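Local coordinates for muconolactone isomerase-like protein (Thermus thermophilus, PDB 1VDH) that catalyses the hydrogen peroxide-dependent decarboxylation of Fe-coproporphyrin III to heme b, the last step of coproporphyrin-dependent heme biosynthesis, at the interface of chains A and B. Numbering follows the deposited sequence. Chains: chain A/B, muconolactone isomerase-like protein.

The interface of chains A and B. Residues chain A 67-69; chain B 18, 83, 87, 90, 104.
A:Val68, in the loop just past strand 61-67 of chain A, pushes its branched side chain against three leucines of chain B, while the next peptide N-H, that of A:Gly69, is taken by the carboxylate of B:Glu90. Two of the leucines, B:Leu83 and B:Leu87, lie one turn apart on helix 83-94, and the third, B:Leu18, comes from strand 16-24. B:Leu87 sets its methyl CD2 against CB of A:Val68 at 3.7 Å, and B:Leu83 brings CD1 to the same CB and to CG2. With CG2 anti to the backbone N, the valine also turns this methyl to CD1 of B:Leu18, 3.9 Å away, the two side chains passing in opposite directions. A short beta-branched residue suits the spot, since both CB and a methyl find apolar partners close to the backbone.

B:Glu90, a turn beyond B:Leu87, crosses the valine at about a right angle. Its chain is extended, with CG anti to the backbone N (chi1 177°), which carries the carboxylate to the loop. OE1 accepts from A:Gly69 N at 2.9 Å through its syn lone pair, with 143° at the hydrogen. On the anti side, NH2 of B:Arg104 reaches the same oxygen at 2.8 Å in a salt bridge, 17° out of the carboxylate plane but within the guanidinium plane. The arginine thus steadies the acceptor while also touching the loop, and its charge probably keeps the glutamate ionised. One guanidinium face lies against the carbonyl carbon of A:Gly69, which sits toward the rim. Glycine suits this turn because its phi is positive, a backbone conformation that residues with a CB adopt with difficulty. The centre of the contact is about 17 Å from B:Tyr145, the probable active-site tyrosine. The apolar contact and the backbone-to-carboxylate bond, braced by the arginine, help join neighbouring subunits of the homopentamer.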
loop_
_atom_site.group_PDB
_atom_site.type_symbol
_atom_site.label_atom_id
_atom_site.label_comp_id
_atom_site.label_asym_id
_atom_site.label_seq_id
_atom_site.Cartn_x
_atom_site.Cartn_y
_atom_site.Cartn_z
ATOM N N VAL A 67 4.603 0.808 23.018
ATOM C CA VAL A 67 4.228 1.717 21.938
ATOM C C VAL A 67 2.717 1.898 21.794
ATOM O O VAL A 67 1.973 0.927 21.726
ATOM C CB VAL A 67 4.830 1.225 20.591
ATOM C CG1 VAL A 67 4.563 2.235 19.472
ATOM C CG2 VAL A 67 6.327 0.991 20.737
ATOM N N VAL A 68 2.274 3.150 21.724
ATOM C CA VAL A 68 0.849 3.448 21.580
ATOM C C VAL A 68 0.356 3.192 20.153
ATOM O O VAL A 68 1.112 3.345 19.191
ATOM C CB VAL A 68 0.547 4.936 21.954
ATOM C CG1 VAL A 68 1.230 5.894 20.969
ATOM C CG2 VAL A 68 -0.955 5.187 21.996
ATOM N N GLY A 69 -0.896 2.756 20.028
ATOM C CA GLY A 69 -1.482 2.545 18.713
ATOM C C GLY A 69 -1.384 1.169 18.088
ATOM O O GLY A 69 -0.792 0.256 18.654
ATOM N N LEU B 18 -6.782 9.369 21.805
ATOM C CA LEU B 18 -6.522 8.078 21.188
ATOM C C LEU B 18 -7.757 7.583 20.461
ATOM O O LEU B 18 -8.823 7.455 21.059
ATOM C CB LEU B 18 -6.103 7.017 22.211
ATOM C CG LEU B 18 -5.877 5.626 21.593
ATOM C CD1 LEU B 18 -4.640 5.642 20.696
ATOM C CD2 LEU B 18 -5.730 4.566 22.687
ATOM N N LEU B 83 -0.359 10.775 27.963
ATOM C CA LEU B 83 -0.256 9.510 27.239
ATOM C C LEU B 83 -0.418 8.273 28.122
ATOM O O LEU B 83 -1.057 7.300 27.718
ATOM C CB LEU B 83 1.078 9.437 26.488
ATOM C CG LEU B 83 1.463 8.106 25.829
ATOM C CD1 LEU B 83 0.426 7.691 24.786
ATOM C CD2 LEU B 83 2.831 8.237 25.199
ATOM N N LEU B 87 -2.430 4.913 27.361
ATOM C CA LEU B 87 -1.770 3.613 27.232
ATOM C C LEU B 87 -2.511 2.622 28.122
ATOM O O LEU B 87 -2.714 1.472 27.752
ATOM C CB LEU B 87 -0.305 3.702 27.672
ATOM C CG LEU B 87 0.667 4.400 26.718
ATOM C CD1 LEU B 87 2.040 4.518 27.365
ATOM C CD2 LEU B 87 0.759 3.614 25.420
ATOM N N GLU B 90 -6.000 1.736 26.637
ATOM C CA GLU B 90 -5.754 0.915 25.456
ATOM C C GLU B 90 -5.342 -0.513 25.834
ATOM O O GLU B 90 -5.869 -1.488 25.291
ATOM C CB GLU B 90 -4.662 1.583 24.614
ATOM C CG GLU B 90 -4.227 0.834 23.378
ATOM C CD GLU B 90 -3.083 1.539 22.669
ATOM O OE1 GLU B 90 -3.228 1.851 21.472
ATOM O OE2 GLU B 90 -2.042 1.794 23.312
ATOM N N ARG B 104 -7.430 -5.011 15.529
ATOM C CA ARG B 104 -7.153 -3.579 15.386
ATOM C C ARG B 104 -6.991 -3.257 13.905
ATOM O O ARG B 104 -6.188 -3.881 13.217
ATOM C CB ARG B 104 -5.885 -3.179 16.142
ATOM C CG ARG B 104 -5.934 -3.422 17.640
ATOM C CD ARG B 104 -4.809 -2.662 18.357
ATOM N NE ARG B 104 -5.093 -1.230 18.470
ATOM C CZ ARG B 104 -4.495 -0.404 19.327
ATOM N NH1 ARG B 104 -3.559 -0.853 20.155
ATOM N NH2 ARG B 104 -4.867 0.868 19.393
#